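Local coordinates for protein serine racemase (Enterococcus faecalis, PDB 4ECL) that belongs to the alanine racemase family, whose members couple a TIM-barrel domain to a C-terminal beta domain, and is modelled here as a two-subunit cytoplasmic fragment, at residues I124-G129 with F135-K140; D141-A146 with Y183-W188. All blocks are in the same frame, centred on the assembly; numbering follows the deposited sequence.

Interaction 1: I124-G129 with F135-K140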
# COMPACT_ATOMS: atom_id res chain seq x y z
N ILE A 124 1.76 -11.18 -28.68
CA ILE A 124 0.36 -10.82 -28.88
C ILE A 124 -0.49 -11.53 -27.84
O ILE A 124 -0.29 -12.71 -27.55
CB ILE A 124 -0.14 -11.10 -30.32
CG1 ILE A 124 -1.62 -10.78 -30.45
CG2 ILE A 124 0.13 -12.55 -30.71
CD1 ILE A 124 -2.12 -10.69 -31.93
N LYS A 125 -1.44 -10.81 -27.25
CA LYS A 125 -2.31 -11.39 -26.26
C LYS A 125 -3.63 -11.75 -26.89
O LYS A 125 -4.19 -10.99 -27.68
CB LYS A 125 -2.52 -10.43 -25.07
CG LYS A 125 -3.35 -11.06 -23.95
CD LYS A 125 -3.17 -10.38 -22.60
CE LYS A 125 -3.82 -11.22 -21.49
NZ LYS A 125 -3.55 -10.70 -20.12
N ILE A 126 -4.15 -12.92 -26.54
CA ILE A 126 -5.45 -13.31 -27.08
C ILE A 126 -6.45 -13.36 -25.94
O ILE A 126 -6.21 -14.01 -24.93
CB ILE A 126 -5.40 -14.72 -27.72
CG1 ILE A 126 -4.23 -14.84 -28.70
CG2 ILE A 126 -6.71 -15.02 -28.43
CD1 ILE A 126 -4.41 -14.04 -29.98
N ASP A 127 -7.57 -12.69 -26.10
CA ASP A 127 -8.61 -12.78 -25.08
C ASP A 127 -9.39 -14.06 -25.32
O ASP A 127 -10.03 -14.21 -26.37
CB ASP A 127 -9.54 -11.56 -25.13
CG ASP A 127 -10.82 -11.75 -24.31
OD1 ASP A 127 -10.83 -12.60 -23.38
OD2 ASP A 127 -11.82 -11.05 -24.58
N THR A 128 -9.35 -14.98 -24.36
CA THR A 128 -10.09 -16.23 -24.54
C THR A 128 -11.28 -16.37 -23.60
O THR A 128 -11.86 -17.45 -23.48
CB THR A 128 -9.17 -17.47 -24.40
OG1 THR A 128 -8.43 -17.38 -23.18
CG2 THR A 128 -8.21 -17.52 -25.56
N GLY A 129 -11.66 -15.29 -22.93
CA GLY A 129 -12.83 -15.32 -22.06
C GLY A 129 -12.75 -14.38 -20.87
O GLY A 129 -13.76 -14.08 -20.22
N PHE A 135 -6.66 -9.54 -28.14
CA PHE A 135 -7.40 -9.68 -29.39
C PHE A 135 -8.52 -10.70 -29.19
O PHE A 135 -8.31 -11.72 -28.55
CB PHE A 135 -6.48 -10.24 -30.48
CG PHE A 135 -5.47 -9.26 -31.02
CD1 PHE A 135 -4.53 -8.68 -30.19
CD2 PHE A 135 -5.45 -8.95 -32.38
CE1 PHE A 135 -3.59 -7.79 -30.70
CE2 PHE A 135 -4.51 -8.07 -32.90
CZ PHE A 135 -3.57 -7.49 -32.06
N SER A 136 -9.70 -10.45 -29.75
CA SER A 136 -10.81 -11.40 -29.63
C SER A 136 -10.57 -12.62 -30.50
O SER A 136 -9.85 -12.55 -31.50
CB SER A 136 -12.13 -10.73 -30.01
OG SER A 136 -12.45 -9.72 -29.07
N THR A 137 -11.15 -13.76 -30.12
CA THR A 137 -10.95 -14.98 -30.89
C THR A 137 -11.71 -14.93 -32.21
O THR A 137 -11.40 -15.68 -33.13
CB THR A 137 -11.39 -16.23 -30.11
OG1 THR A 137 -12.72 -16.05 -29.61
CG2 THR A 137 -10.45 -16.49 -28.95
N GLU A 138 -12.71 -14.06 -32.29
CA GLU A 138 -13.46 -13.88 -33.52
C GLU A 138 -12.55 -13.29 -34.57
O GLU A 138 -12.37 -13.84 -35.65
CB GLU A 138 -14.64 -12.92 -33.32
CG GLU A 138 -15.18 -12.85 -31.92
CD GLU A 138 -16.28 -13.85 -31.67
OE1 GLU A 138 -16.16 -15.00 -32.16
OE2 GLU A 138 -17.27 -13.50 -30.99
N ASP A 139 -11.93 -12.16 -34.21
CA ASP A 139 -11.21 -11.32 -35.16
C ASP A 139 -9.91 -11.95 -35.64
O ASP A 139 -8.84 -11.35 -35.51
CB ASP A 139 -10.95 -9.94 -34.55
CG ASP A 139 -12.20 -9.33 -33.91
OD1 ASP A 139 -13.32 -9.73 -34.29
OD2 ASP A 139 -12.06 -8.45 -33.03
N LYS A 140 -10.02 -13.15 -36.22
CA LYS A 140 -8.87 -13.93 -36.67
C LYS A 140 -7.97 -13.13 -37.60
O LYS A 140 -6.74 -13.27 -37.58
CB LYS A 140 -9.34 -15.18 -37.42
CG LYS A 140 -10.24 -16.09 -36.61
CD LYS A 140 -9.50 -17.32 -36.13
CE LYS A 140 -10.32 -18.06 -35.08
NZ LYS A 140 -11.79 -17.92 -35.36
O HOH W 1 -12.45 -13.72 -27.19

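Interaction 2: D141-A146 with Y183-W188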
# COMPACT_ATOMS: atom_id res chain seq x y z
N ASP A 141 -8.58 -12.29 -38.43
CA ASP A 141 -7.80 -11.59 -39.43
C ASP A 141 -6.93 -10.50 -38.81
O ASP A 141 -5.79 -10.29 -39.22
CB ASP A 141 -8.69 -11.07 -40.56
CG ASP A 141 -9.12 -12.19 -41.53
OD1 ASP A 141 -8.25 -12.73 -42.25
OD2 ASP A 141 -10.33 -12.52 -41.56
N LYS A 142 -7.47 -9.81 -37.80
CA LYS A 142 -6.69 -8.79 -37.11
C LYS A 142 -5.45 -9.40 -36.44
O LYS A 142 -4.37 -8.81 -36.46
CB LYS A 142 -7.57 -8.05 -36.10
CG LYS A 142 -8.78 -7.38 -36.75
CD LYS A 142 -9.65 -6.65 -35.73
CE LYS A 142 -10.90 -6.06 -36.37
NZ LYS A 142 -11.79 -5.45 -35.33
N ILE A 143 -5.61 -10.59 -35.88
CA ILE A 143 -4.48 -11.30 -35.26
C ILE A 143 -3.39 -11.59 -36.28
O ILE A 143 -2.20 -11.31 -36.05
CB ILE A 143 -4.95 -12.61 -34.59
CG1 ILE A 143 -5.89 -12.30 -33.42
CG2 ILE A 143 -3.74 -13.43 -34.10
CD1 ILE A 143 -6.71 -13.49 -32.96
N LEU A 144 -3.79 -12.15 -37.42
CA LEU A 144 -2.84 -12.50 -38.46
C LEU A 144 -2.17 -11.23 -39.01
O LEU A 144 -0.97 -11.22 -39.30
CB LEU A 144 -3.54 -13.28 -39.58
CG LEU A 144 -2.67 -13.65 -40.78
CD1 LEU A 144 -1.47 -14.47 -40.35
CD2 LEU A 144 -3.50 -14.39 -41.82
N ALA A 145 -2.94 -10.16 -39.14
CA ALA A 145 -2.42 -8.88 -39.60
C ALA A 145 -1.34 -8.34 -38.65
O ALA A 145 -0.37 -7.72 -39.10
CB ALA A 145 -3.55 -7.87 -39.76
N ALA A 146 -1.49 -8.61 -37.36
CA ALA A 146 -0.53 -8.14 -36.38
C ALA A 146 0.82 -8.83 -36.59
O ALA A 146 1.85 -8.33 -36.14
CB ALA A 146 -1.04 -8.39 -34.97
N TYR A 183 -6.23 -22.72 -28.93
CA TYR A 183 -5.57 -23.54 -29.94
C TYR A 183 -6.32 -23.52 -31.27
O TYR A 183 -5.72 -23.71 -32.33
CB TYR A 183 -5.35 -24.97 -29.43
CG TYR A 183 -4.24 -25.03 -28.41
CD1 TYR A 183 -2.91 -24.85 -28.78
CD2 TYR A 183 -4.51 -25.24 -27.06
CE1 TYR A 183 -1.89 -24.89 -27.86
CE2 TYR A 183 -3.49 -25.29 -26.12
CZ TYR A 183 -2.18 -25.11 -26.53
OH TYR A 183 -1.15 -25.16 -25.61
N LYS A 184 -7.62 -23.25 -31.21
CA LYS A 184 -8.38 -23.01 -32.43
C LYS A 184 -7.75 -21.84 -33.19
O LYS A 184 -7.53 -21.92 -34.40
CB LYS A 184 -9.85 -22.76 -32.13
CG LYS A 184 -10.65 -24.02 -31.84
CD LYS A 184 -12.13 -23.71 -31.64
CE LYS A 184 -12.98 -24.98 -31.59
NZ LYS A 184 -12.49 -25.97 -30.56
N VAL A 185 -7.44 -20.76 -32.46
CA VAL A 185 -6.74 -19.62 -33.05
C VAL A 185 -5.41 -20.04 -33.67
O VAL A 185 -5.11 -19.69 -34.81
CB VAL A 185 -6.43 -18.53 -32.03
CG1 VAL A 185 -5.48 -17.50 -32.64
CG2 VAL A 185 -7.71 -17.85 -31.53
N LEU A 186 -4.62 -20.79 -32.90
CA LEU A 186 -3.33 -21.28 -33.38
C LEU A 186 -3.46 -22.13 -34.66
O LEU A 186 -2.68 -21.97 -35.60
CB LEU A 186 -2.62 -22.09 -32.29
CG LEU A 186 -2.29 -21.36 -30.99
CD1 LEU A 186 -1.18 -22.09 -30.26
CD2 LEU A 186 -1.90 -19.93 -31.25
N ASP A 187 -4.44 -23.04 -34.68
CA ASP A 187 -4.66 -23.89 -35.84
C ASP A 187 -4.99 -23.02 -37.04
O ASP A 187 -4.44 -23.20 -38.13
CB ASP A 187 -5.81 -24.86 -35.59
CG ASP A 187 -5.49 -25.90 -34.55
OD1 ASP A 187 -4.29 -26.17 -34.33
OD2 ASP A 187 -6.44 -26.46 -33.96
N TRP A 188 -5.90 -22.07 -36.83
CA TRP A 188 -6.31 -21.17 -37.88
C TRP A 188 -5.12 -20.36 -38.40
O TRP A 188 -4.94 -20.23 -39.60
CB TRP A 188 -7.42 -20.23 -37.39
CG TRP A 188 -8.02 -19.38 -38.48
CD1 TRP A 188 -9.13 -19.65 -39.21
CD2 TRP A 188 -7.52 -18.12 -38.96
NE1 TRP A 188 -9.36 -18.65 -40.12
CE2 TRP A 188 -8.39 -17.69 -39.98
CE3 TRP A 188 -6.44 -17.31 -38.61
CZ2 TRP A 188 -8.20 -16.49 -40.66
CZ3 TRP A 188 -6.25 -16.13 -39.28
CH2 TRP A 188 -7.13 -15.73 -40.30

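Interaction 1: I124-G129 with F135-K140
Ile124 turns CG1 opposite its own backbone N (chi1 177°) and continues fully extended, which carries CD1 over the centre of the Phe135 ring. Phe135 swings its ring back beside its own N (chi1 -74°) to receive that methyl group. The result is a CH-pi contact, with Ile124 CD1 3.4 Å from the ring centroid and almost on the normal. Beside it, two backbone bonds hold the segments in parallel register: Phe135 N gives to Lys125 O at 2.9 Å, and Asp127 N gives to Phe135 O at 2.7 Å. The short strand 135-136 is thus added alongside the end of strand 120-127, a strand of the TIM barrel that also pairs with strands 101-104 and 152-158. Past this pairing the backbones diverge. A water bridges them there, donating to Asp127 O at 2.6 Å and accepting from Thr137 N at 3.2 Å, while Thr137 CG2 packs 3.5 Å from Asp127 O. Asp127 itself closes an Asx turn: its OD1 accepts from Gly129 N from above the carboxylate plane, and also from His131 N. Helix 140-146 covers the apolar side, where Ile143 touches Ile124, Ile126 and Phe135.

Interaction 2: D141-A146 with Y183-W188
Around the meeting of Asp141 with Trp188, the firm polar bonds run inside each helix, the shortest being Asp187 N to Tyr183 O at 2.8 Å. The next helical bond, Trp188 N to Lys184 O at 2.9 Å, fixes the backbone from which the indole sets out. Trp188 places CG opposite its backbone N (chi1 -173°), and its six-membered ring then extends across to helix 140-146, edge first. Leu144 CB lies in the ring plane at that edge, 3.9 Å from Trp188 CZ3, and Leu144 CD2 comes to 4.1 Å from the same carbon. Asp141 reaches the neighbouring corner, with OD1 3.7 Å from Trp188 CH2. OD1 lies near the plane of the indole, facing its hydrogen-bearing rim, while the carboxylate itself stands nearly perpendicular to the ring, the planes 86° apart; any electrostatic gain is probably small. Lys140 adds a cation-pi interaction with the same indole. Deeper in, Ile143 CD1 and Val185 CG1 meet at 4.2 Å, a looser apolar touch between two buried residues. The axes of segments 141-146 and 183-188 come no closer than 11.0 Å and cross at -61°, a wide separation that the long tryptophan side chain bridges on the more exposed side. The pair belong to the outer helical layer of the TIM barrel, helix 140-146 preceding strand 152-158 and helix 169-191 following it.

Interaction 1 closes before interaction 2 opens along the chain, and their centres lie only 8 Å apart, within the family's N-terminal, TIM-barrel range. Strand 135-136 leads through a three-residue turn into helix 140-146, so the two contacts run on from one another. Ile143 is shared by both, and Lys140 O of interaction 1 packs 3.4 Å from Trp188 CZ3 of interaction 2. Helix 169-191 also reaches both contacts, since Val185 touches Thr137, and Phe182 touches Ile126 and Thr128. Together they span two layers, the barrel strand with its added short strand inside and two helices packed outside. The second subunit reaches only interaction 1, where its Arg255 packs on Ser136.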